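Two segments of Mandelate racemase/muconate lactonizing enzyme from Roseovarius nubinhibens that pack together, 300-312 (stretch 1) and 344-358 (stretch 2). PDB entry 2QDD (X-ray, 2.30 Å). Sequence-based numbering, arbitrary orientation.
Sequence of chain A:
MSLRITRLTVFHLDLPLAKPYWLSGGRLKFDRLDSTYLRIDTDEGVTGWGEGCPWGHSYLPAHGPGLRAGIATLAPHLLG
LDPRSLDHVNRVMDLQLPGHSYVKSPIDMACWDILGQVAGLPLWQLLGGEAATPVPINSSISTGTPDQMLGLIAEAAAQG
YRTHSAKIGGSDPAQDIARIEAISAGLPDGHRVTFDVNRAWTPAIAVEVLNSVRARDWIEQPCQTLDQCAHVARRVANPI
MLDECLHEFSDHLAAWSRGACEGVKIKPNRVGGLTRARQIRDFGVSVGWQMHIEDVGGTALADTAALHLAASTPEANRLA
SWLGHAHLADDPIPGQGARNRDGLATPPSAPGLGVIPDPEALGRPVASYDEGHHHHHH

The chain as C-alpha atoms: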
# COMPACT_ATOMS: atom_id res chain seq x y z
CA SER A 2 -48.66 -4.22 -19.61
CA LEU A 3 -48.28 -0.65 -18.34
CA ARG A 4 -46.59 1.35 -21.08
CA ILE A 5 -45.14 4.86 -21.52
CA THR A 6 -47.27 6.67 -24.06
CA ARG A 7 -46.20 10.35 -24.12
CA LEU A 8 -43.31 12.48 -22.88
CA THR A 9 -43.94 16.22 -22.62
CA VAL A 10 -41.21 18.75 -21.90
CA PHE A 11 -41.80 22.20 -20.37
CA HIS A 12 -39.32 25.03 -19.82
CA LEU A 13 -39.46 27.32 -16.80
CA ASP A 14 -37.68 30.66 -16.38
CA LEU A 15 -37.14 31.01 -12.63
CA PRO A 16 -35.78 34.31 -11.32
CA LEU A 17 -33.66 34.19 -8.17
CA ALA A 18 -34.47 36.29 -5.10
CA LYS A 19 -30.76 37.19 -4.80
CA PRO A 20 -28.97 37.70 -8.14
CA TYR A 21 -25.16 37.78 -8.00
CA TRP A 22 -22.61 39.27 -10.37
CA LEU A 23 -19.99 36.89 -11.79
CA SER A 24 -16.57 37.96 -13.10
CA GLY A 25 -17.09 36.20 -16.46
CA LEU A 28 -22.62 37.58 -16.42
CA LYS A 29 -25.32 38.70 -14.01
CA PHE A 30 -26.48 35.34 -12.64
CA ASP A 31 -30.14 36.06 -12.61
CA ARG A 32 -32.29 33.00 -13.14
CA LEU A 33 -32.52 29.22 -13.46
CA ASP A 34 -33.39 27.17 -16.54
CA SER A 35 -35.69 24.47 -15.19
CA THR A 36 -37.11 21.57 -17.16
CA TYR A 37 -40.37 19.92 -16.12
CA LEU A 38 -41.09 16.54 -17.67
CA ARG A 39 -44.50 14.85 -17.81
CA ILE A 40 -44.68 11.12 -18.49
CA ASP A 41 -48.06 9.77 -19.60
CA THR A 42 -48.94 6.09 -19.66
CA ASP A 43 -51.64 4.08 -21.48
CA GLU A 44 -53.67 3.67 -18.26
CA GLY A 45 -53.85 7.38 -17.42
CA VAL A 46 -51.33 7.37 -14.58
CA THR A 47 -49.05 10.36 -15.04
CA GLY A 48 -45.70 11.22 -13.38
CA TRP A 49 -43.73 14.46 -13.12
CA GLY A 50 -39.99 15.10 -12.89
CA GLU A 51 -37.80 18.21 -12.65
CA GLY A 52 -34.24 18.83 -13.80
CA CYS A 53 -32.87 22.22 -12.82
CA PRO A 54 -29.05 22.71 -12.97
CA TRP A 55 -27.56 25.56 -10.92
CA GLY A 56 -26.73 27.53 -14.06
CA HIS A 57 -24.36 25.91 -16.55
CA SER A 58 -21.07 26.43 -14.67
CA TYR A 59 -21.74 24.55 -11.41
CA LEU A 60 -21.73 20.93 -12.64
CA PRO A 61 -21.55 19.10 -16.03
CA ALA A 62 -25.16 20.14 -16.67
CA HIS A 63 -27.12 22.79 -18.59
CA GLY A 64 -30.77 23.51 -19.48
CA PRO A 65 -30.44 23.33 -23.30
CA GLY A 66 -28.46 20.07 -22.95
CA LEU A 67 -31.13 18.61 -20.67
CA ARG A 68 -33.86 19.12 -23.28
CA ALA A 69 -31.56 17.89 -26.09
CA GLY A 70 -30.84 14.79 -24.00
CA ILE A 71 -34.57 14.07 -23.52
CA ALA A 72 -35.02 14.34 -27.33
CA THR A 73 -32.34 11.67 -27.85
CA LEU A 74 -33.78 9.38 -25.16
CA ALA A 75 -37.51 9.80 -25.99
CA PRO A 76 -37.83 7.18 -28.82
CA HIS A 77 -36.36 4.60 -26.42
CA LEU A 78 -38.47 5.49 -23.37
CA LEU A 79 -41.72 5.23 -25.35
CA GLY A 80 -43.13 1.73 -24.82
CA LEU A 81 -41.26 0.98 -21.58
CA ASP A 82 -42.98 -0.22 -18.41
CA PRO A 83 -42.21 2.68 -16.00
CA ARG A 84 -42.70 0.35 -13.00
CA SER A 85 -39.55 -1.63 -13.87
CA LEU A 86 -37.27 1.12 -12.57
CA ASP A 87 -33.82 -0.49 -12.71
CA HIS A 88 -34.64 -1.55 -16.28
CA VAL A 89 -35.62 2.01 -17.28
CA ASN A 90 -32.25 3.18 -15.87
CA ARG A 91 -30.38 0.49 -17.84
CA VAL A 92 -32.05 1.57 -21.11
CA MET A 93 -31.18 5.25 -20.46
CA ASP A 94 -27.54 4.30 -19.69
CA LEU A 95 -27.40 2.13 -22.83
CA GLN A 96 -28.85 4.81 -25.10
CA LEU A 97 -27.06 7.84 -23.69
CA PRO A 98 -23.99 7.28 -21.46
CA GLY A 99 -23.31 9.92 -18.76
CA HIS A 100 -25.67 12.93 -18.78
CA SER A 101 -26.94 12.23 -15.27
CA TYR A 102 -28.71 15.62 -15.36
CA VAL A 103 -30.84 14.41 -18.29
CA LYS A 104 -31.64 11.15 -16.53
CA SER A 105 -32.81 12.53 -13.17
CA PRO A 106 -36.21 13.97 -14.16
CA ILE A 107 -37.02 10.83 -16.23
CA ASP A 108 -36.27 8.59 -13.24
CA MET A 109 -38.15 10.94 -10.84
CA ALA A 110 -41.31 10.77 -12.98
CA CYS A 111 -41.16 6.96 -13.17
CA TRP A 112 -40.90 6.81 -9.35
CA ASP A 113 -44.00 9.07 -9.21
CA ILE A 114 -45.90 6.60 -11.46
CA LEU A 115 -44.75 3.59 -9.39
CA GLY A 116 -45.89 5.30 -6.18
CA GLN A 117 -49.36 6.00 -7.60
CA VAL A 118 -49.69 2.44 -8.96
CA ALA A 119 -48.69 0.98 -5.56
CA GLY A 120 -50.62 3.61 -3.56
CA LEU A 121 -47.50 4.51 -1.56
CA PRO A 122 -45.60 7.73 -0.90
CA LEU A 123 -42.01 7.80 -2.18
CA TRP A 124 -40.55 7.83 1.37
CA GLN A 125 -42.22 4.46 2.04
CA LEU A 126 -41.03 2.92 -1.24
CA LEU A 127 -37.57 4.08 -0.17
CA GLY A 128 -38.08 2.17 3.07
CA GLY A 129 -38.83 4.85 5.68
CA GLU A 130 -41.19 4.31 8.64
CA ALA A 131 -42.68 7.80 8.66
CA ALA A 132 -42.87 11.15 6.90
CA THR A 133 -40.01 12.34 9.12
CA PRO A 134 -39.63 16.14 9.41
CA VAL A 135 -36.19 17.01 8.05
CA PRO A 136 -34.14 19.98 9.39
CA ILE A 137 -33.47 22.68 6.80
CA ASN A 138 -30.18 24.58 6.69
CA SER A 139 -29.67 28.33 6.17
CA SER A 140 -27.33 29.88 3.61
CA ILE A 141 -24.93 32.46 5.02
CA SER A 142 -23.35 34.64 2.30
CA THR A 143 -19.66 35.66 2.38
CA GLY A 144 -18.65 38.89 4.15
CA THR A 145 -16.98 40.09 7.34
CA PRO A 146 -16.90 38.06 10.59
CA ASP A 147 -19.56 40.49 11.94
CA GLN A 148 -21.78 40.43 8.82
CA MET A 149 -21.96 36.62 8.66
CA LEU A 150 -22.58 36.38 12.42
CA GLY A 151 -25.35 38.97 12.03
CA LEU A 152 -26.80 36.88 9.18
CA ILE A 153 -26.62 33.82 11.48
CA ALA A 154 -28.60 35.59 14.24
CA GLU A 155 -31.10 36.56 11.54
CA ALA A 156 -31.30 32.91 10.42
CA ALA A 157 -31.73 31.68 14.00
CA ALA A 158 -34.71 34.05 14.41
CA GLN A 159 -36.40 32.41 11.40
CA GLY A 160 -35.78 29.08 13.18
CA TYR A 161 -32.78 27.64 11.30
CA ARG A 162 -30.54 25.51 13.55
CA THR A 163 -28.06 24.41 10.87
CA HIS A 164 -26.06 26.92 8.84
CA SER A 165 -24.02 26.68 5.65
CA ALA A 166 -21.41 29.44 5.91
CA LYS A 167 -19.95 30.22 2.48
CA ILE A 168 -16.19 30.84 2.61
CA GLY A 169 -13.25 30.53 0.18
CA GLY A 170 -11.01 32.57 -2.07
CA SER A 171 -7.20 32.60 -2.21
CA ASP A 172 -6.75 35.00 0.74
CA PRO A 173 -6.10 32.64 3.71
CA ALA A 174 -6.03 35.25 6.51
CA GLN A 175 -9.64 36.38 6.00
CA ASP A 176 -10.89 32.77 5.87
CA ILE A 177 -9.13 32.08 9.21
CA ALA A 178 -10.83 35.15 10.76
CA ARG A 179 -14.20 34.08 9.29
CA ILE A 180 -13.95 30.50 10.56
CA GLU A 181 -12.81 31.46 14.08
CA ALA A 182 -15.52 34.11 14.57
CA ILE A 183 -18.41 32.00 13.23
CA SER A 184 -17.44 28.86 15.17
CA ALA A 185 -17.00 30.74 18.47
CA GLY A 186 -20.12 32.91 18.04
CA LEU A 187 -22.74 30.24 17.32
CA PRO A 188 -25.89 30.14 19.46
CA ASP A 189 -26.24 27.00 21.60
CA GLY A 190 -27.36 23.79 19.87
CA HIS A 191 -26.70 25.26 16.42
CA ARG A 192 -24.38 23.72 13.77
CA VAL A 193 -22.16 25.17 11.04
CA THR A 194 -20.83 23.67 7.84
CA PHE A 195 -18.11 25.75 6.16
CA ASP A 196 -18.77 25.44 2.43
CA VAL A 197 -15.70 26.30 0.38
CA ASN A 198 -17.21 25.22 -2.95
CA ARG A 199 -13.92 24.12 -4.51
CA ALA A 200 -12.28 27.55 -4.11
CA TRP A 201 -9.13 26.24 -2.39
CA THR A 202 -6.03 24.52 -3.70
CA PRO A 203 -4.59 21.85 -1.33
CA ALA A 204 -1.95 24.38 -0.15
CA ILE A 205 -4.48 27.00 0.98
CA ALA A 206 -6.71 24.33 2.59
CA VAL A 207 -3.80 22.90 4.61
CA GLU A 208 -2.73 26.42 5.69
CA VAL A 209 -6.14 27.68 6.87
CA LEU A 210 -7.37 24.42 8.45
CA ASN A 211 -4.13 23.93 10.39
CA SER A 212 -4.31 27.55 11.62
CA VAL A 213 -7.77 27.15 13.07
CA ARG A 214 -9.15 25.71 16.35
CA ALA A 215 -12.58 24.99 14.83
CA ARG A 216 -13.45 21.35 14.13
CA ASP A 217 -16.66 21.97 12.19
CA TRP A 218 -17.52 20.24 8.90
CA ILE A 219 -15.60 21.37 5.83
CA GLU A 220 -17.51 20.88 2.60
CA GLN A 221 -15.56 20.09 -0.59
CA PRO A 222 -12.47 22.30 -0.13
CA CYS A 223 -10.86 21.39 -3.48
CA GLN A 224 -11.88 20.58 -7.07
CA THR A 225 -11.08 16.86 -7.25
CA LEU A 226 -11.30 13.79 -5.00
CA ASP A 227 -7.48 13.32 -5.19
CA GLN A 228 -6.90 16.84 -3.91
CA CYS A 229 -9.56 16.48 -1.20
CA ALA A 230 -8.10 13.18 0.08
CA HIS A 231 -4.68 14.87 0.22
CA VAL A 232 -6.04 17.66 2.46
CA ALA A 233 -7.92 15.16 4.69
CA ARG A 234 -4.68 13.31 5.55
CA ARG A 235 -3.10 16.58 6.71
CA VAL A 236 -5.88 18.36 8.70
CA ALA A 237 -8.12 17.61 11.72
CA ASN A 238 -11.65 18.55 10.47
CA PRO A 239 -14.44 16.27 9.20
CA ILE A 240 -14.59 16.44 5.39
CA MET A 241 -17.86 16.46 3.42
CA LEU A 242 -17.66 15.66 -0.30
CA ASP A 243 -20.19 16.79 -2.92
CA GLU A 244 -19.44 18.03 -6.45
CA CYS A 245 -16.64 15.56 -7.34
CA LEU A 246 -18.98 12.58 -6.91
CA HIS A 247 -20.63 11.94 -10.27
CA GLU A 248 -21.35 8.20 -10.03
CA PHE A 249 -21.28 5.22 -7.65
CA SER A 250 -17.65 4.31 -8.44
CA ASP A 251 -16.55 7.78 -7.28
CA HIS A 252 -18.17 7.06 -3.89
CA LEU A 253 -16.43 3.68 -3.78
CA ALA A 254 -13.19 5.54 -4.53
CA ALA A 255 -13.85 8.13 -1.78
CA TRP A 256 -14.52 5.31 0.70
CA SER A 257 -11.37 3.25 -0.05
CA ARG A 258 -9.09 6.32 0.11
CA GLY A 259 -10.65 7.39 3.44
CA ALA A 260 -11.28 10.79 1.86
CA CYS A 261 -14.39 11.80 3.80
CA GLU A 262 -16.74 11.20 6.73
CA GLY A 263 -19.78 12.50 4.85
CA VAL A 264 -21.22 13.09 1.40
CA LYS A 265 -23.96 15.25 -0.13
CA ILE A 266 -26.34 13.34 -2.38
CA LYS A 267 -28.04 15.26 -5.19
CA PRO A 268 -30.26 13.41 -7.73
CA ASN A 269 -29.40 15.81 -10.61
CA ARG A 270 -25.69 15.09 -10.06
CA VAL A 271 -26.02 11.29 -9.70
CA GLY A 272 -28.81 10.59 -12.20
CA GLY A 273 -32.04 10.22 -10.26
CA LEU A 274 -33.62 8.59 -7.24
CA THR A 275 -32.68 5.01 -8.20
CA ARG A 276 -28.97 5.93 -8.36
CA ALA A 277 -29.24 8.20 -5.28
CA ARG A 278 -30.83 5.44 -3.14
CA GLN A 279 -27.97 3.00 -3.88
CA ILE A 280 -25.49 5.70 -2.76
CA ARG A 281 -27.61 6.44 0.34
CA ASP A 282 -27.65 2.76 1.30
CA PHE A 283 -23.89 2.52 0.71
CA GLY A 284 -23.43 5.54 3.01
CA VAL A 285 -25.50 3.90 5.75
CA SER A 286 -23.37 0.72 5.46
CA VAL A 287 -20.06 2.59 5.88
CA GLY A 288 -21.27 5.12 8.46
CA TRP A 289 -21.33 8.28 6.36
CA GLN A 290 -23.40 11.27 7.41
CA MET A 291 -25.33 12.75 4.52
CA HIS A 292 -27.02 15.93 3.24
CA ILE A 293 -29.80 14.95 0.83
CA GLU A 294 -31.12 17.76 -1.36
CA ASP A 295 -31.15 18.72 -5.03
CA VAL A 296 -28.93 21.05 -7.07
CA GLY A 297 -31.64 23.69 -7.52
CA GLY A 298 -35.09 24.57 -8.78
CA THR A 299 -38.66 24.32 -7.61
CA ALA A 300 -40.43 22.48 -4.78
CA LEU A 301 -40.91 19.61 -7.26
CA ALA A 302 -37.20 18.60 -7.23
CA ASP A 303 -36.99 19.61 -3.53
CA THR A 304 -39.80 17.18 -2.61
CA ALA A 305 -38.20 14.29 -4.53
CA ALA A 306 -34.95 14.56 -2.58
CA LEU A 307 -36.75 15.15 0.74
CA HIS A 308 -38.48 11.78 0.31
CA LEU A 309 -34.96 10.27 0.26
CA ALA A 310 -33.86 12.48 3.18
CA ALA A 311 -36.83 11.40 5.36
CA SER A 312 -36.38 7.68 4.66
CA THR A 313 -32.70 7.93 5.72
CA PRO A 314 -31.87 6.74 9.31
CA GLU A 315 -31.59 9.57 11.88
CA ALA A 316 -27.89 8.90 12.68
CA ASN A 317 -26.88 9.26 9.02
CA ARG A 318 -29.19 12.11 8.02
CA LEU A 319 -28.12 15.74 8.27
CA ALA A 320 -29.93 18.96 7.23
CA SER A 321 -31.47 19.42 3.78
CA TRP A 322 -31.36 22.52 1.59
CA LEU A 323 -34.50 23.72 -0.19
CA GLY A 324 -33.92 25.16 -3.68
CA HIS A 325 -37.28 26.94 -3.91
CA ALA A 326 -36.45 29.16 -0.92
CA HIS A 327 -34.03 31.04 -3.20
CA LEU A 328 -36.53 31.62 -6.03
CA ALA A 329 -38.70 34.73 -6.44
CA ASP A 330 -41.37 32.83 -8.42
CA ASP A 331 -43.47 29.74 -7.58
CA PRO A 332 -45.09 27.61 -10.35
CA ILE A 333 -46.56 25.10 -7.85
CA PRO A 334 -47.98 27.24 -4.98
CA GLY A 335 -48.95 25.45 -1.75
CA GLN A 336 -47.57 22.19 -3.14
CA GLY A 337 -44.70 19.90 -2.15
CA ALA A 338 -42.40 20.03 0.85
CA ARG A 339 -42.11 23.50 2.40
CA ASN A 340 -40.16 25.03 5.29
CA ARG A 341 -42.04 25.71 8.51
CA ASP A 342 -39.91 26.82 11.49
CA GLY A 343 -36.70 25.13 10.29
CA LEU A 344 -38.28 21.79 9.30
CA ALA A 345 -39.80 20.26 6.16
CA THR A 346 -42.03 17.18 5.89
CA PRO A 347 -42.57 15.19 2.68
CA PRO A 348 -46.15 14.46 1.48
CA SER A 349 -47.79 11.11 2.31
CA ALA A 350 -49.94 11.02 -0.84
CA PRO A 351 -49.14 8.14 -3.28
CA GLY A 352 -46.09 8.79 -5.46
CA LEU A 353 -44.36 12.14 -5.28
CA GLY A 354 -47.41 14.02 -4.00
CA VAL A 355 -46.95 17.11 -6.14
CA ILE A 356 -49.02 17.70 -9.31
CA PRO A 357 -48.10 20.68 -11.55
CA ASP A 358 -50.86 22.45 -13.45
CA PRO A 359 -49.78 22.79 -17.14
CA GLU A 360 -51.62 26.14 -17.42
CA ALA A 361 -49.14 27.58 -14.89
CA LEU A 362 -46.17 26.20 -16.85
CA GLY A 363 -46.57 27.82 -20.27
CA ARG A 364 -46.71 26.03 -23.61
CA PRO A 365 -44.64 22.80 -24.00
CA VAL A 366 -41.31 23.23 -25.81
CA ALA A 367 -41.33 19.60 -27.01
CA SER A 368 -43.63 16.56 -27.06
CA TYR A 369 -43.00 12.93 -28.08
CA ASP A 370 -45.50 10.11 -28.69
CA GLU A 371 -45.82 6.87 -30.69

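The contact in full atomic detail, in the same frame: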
# COMPACT_ATOMS: atom_id res chain seq x y z
N ALA A 300 -40.00 23.43 -5.81
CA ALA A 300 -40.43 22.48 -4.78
C ALA A 300 -40.71 21.08 -5.32
O ALA A 300 -40.89 20.15 -4.53
CB ALA A 300 -41.64 23.03 -4.02
N LEU A 301 -40.75 20.92 -6.64
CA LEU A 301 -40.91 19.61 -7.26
C LEU A 301 -39.66 18.72 -7.08
O LEU A 301 -39.75 17.62 -6.53
CB LEU A 301 -41.32 19.74 -8.74
CG LEU A 301 -41.67 18.46 -9.53
CD1 LEU A 301 -42.68 17.62 -8.83
CD2 LEU A 301 -42.14 18.74 -10.93
N ALA A 302 -38.50 19.21 -7.53
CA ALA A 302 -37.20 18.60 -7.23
C ALA A 302 -36.89 18.50 -5.73
O ALA A 302 -36.38 17.48 -5.27
CB ALA A 302 -36.08 19.33 -7.96
N ASP A 303 -37.20 19.56 -4.98
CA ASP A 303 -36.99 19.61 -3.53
C ASP A 303 -37.73 18.53 -2.76
O ASP A 303 -37.21 17.99 -1.79
CB ASP A 303 -37.38 20.98 -2.98
CG ASP A 303 -36.40 22.06 -3.36
OD1 ASP A 303 -35.20 21.75 -3.57
OD2 ASP A 303 -36.82 23.24 -3.45
N THR A 304 -38.95 18.21 -3.22
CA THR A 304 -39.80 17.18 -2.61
C THR A 304 -39.27 15.78 -2.89
O THR A 304 -39.27 14.93 -1.99
CB THR A 304 -41.25 17.30 -3.12
OG1 THR A 304 -41.74 18.60 -2.80
CG2 THR A 304 -42.16 16.27 -2.47
N ALA A 305 -38.82 15.55 -4.12
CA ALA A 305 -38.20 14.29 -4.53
C ALA A 305 -37.03 13.87 -3.64
O ALA A 305 -36.97 12.73 -3.18
CB ALA A 305 -37.77 14.37 -5.98
N ALA A 306 -36.13 14.81 -3.40
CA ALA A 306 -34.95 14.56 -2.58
C ALA A 306 -35.27 14.47 -1.09
O ALA A 306 -34.58 13.76 -0.35
CB ALA A 306 -33.91 15.62 -2.85
N LEU A 307 -36.31 15.18 -0.66
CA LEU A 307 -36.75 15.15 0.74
C LEU A 307 -37.43 13.84 1.13
O LEU A 307 -37.40 13.45 2.29
CB LEU A 307 -37.65 16.34 1.07
CG LEU A 307 -37.51 16.82 2.52
CD1 LEU A 307 -36.64 18.06 2.61
CD2 LEU A 307 -38.86 17.06 3.14
N HIS A 308 -38.03 13.17 0.15
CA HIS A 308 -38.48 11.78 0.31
C HIS A 308 -37.32 10.83 0.63
O HIS A 308 -37.48 9.92 1.46
CB HIS A 308 -39.20 11.30 -0.95
CG HIS A 308 -40.64 11.71 -1.03
ND1 HIS A 308 -41.61 11.18 -0.21
CD2 HIS A 308 -41.28 12.57 -1.85
CE1 HIS A 308 -42.78 11.71 -0.51
NE2 HIS A 308 -42.61 12.56 -1.51
N LEU A 309 -36.18 11.03 -0.03
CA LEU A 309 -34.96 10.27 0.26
C LEU A 309 -34.36 10.65 1.61
O LEU A 309 -33.97 9.78 2.38
CB LEU A 309 -33.93 10.43 -0.86
CG LEU A 309 -32.78 9.41 -0.89
CD1 LEU A 309 -33.26 8.00 -1.18
CD2 LEU A 309 -31.73 9.81 -1.91
N ALA A 310 -34.29 11.95 1.88
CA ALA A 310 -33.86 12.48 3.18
C ALA A 310 -34.63 11.91 4.38
O ALA A 310 -34.03 11.52 5.38
CB ALA A 310 -33.90 14.00 3.17
N ALA A 311 -35.96 11.85 4.27
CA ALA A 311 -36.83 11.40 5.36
C ALA A 311 -36.73 9.91 5.63
O ALA A 311 -36.84 9.47 6.77
CB ALA A 311 -38.27 11.79 5.10
N SER A 312 -36.52 9.14 4.57
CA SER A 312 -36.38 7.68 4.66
C SER A 312 -34.99 7.23 5.13
O SER A 312 -34.75 6.04 5.34
CB SER A 312 -36.70 7.05 3.31
OG SER A 312 -35.81 7.51 2.31
N LEU A 344 -38.02 23.20 9.63
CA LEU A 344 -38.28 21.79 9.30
C LEU A 344 -39.15 21.67 8.06
O LEU A 344 -40.01 22.52 7.80
CB LEU A 344 -38.95 21.07 10.47
CG LEU A 344 -38.17 20.79 11.77
CD1 LEU A 344 -39.14 20.49 12.90
CD2 LEU A 344 -37.21 19.64 11.60
N ALA A 345 -38.94 20.60 7.29
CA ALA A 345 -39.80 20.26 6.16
C ALA A 345 -40.19 18.79 6.15
O ALA A 345 -39.36 17.92 6.42
CB ALA A 345 -39.15 20.64 4.84
N THR A 346 -41.45 18.52 5.84
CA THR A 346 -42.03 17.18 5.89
C THR A 346 -42.41 16.84 4.46
O THR A 346 -42.96 17.69 3.75
CB THR A 346 -43.30 17.17 6.79
OG1 THR A 346 -42.97 17.63 8.11
CG2 THR A 346 -43.90 15.78 6.91
N PRO A 347 -42.09 15.61 4.00
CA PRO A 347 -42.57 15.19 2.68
C PRO A 347 -44.06 14.86 2.74
O PRO A 347 -44.56 14.51 3.81
CB PRO A 347 -41.74 13.94 2.39
CG PRO A 347 -41.43 13.37 3.73
CD PRO A 347 -41.28 14.55 4.66
N PRO A 348 -44.78 14.98 1.61
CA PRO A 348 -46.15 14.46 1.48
C PRO A 348 -46.28 12.96 1.73
O PRO A 348 -45.32 12.21 1.57
CB PRO A 348 -46.51 14.78 0.03
CG PRO A 348 -45.63 15.93 -0.33
CD PRO A 348 -44.34 15.66 0.38
N SER A 349 -47.48 12.53 2.13
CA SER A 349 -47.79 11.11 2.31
C SER A 349 -48.78 10.56 1.28
O SER A 349 -49.12 9.38 1.32
CB SER A 349 -48.29 10.86 3.73
OG SER A 349 -47.26 11.12 4.67
N ALA A 350 -49.21 11.42 0.36
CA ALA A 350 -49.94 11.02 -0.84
C ALA A 350 -49.13 10.02 -1.66
O ALA A 350 -47.90 10.09 -1.67
CB ALA A 350 -50.25 12.26 -1.68
N PRO A 351 -49.81 9.06 -2.34
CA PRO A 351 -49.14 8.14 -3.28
C PRO A 351 -48.24 8.82 -4.32
O PRO A 351 -48.58 9.89 -4.84
CB PRO A 351 -50.31 7.44 -3.97
CG PRO A 351 -51.38 7.45 -2.95
CD PRO A 351 -51.25 8.77 -2.24
N GLY A 352 -47.10 8.20 -4.59
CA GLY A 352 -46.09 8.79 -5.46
C GLY A 352 -45.37 9.96 -4.83
O GLY A 352 -45.02 9.94 -3.65
N LEU A 353 -45.16 10.98 -5.65
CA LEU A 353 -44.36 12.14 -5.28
C LEU A 353 -45.17 13.12 -4.45
O LEU A 353 -44.62 13.81 -3.58
CB LEU A 353 -43.86 12.81 -6.56
CG LEU A 353 -42.82 13.92 -6.60
CD1 LEU A 353 -41.56 13.53 -5.88
CD2 LEU A 353 -42.50 14.14 -8.05
N GLY A 354 -46.48 13.17 -4.73
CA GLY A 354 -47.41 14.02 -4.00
C GLY A 354 -47.30 15.49 -4.35
O GLY A 354 -47.60 16.36 -3.53
N VAL A 355 -46.83 15.78 -5.57
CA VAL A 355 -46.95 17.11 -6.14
C VAL A 355 -47.34 17.05 -7.62
O VAL A 355 -46.67 16.41 -8.42
CB VAL A 355 -45.71 18.05 -5.83
CG1 VAL A 355 -44.45 17.26 -5.52
CG2 VAL A 355 -45.48 19.09 -6.92
N ILE A 356 -48.46 17.70 -7.95
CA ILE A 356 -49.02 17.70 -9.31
C ILE A 356 -49.02 19.13 -9.86
O ILE A 356 -49.81 19.97 -9.42
CB ILE A 356 -50.47 17.13 -9.34
CG1 ILE A 356 -50.52 15.73 -8.72
CG2 ILE A 356 -51.01 17.10 -10.76
CD1 ILE A 356 -51.79 15.44 -7.93
N PRO A 357 -48.11 19.41 -10.81
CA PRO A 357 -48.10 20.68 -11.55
C PRO A 357 -49.32 20.86 -12.44
O PRO A 357 -49.79 19.90 -13.07
CB PRO A 357 -46.83 20.58 -12.41
CG PRO A 357 -46.01 19.51 -11.77
CD PRO A 357 -47.00 18.54 -11.22
N ASP A 358 -49.84 22.08 -12.48
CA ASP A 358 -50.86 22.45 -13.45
C ASP A 358 -50.20 23.04 -14.69
O ASP A 358 -49.51 24.06 -14.60
CB ASP A 358 -51.84 23.46 -12.83
CG ASP A 358 -53.00 23.80 -13.75
OD1 ASP A 358 -53.24 25.00 -13.96
OD2 ASP A 358 -53.68 22.87 -14.25

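One side of the helix that begins stretch 1 lies against an irregular, mostly extended segment, and the two bury 594 Å² between them. L301, T304, A305, L307, H308 and A311 supply the helical surface; A302 and A306 point away from it.

At the start of the helix L301 leaves the backbone sideways, but its t, p rotamer swings the branched end into a hollow lined by L353, V355 and P357. Its CD1 lies 3.6 Å from L353 CD2 and 3.7 Å from V355 CG2, while its CD2 meets P357 CG at 4.0 Å. L353, also t, p, returns the gesture: its CD1 comes to 3.7 Å from A305 CA, a close approach to the helix backbone that the small methyl of alanine leaves open.

T304 presents its two branches differently. OG1 turns back to its own helix, donating a very short 2.5 Å hydrogen bond to A300 O, which leaves the methyl CG2 to fill the space between P348 CD (3.6 Å) and V355 CG1 (3.9 Å). A hydroxyl so satisfied can be buried among apolar neighbours.

H308 provides the one hydrogen bond across the contact: NE2 donates to L353 O at 3.1 Å, with an angle of 156° at the hydrogen. The flat ring serves by shape as well. P347 CB sits over one face, 4.0 Å from the ring centroid in a CH-pi contact, while P348 O lies near the ring plane, 3.3 Å from CE1. ND1 is hydrogen-bonded elsewhere in the structure.

P347 is a compact, rigid bump: its CG touches A311 CB at 3.8 Å and its CD touches L307 CD2 at 3.8 Å. L307 CD2 also reaches A345 CB at 4.0 Å. Nearby, G352 and G354 adopt positive phi, which favours glycine; at G354 a CB would also clash with P348 CB.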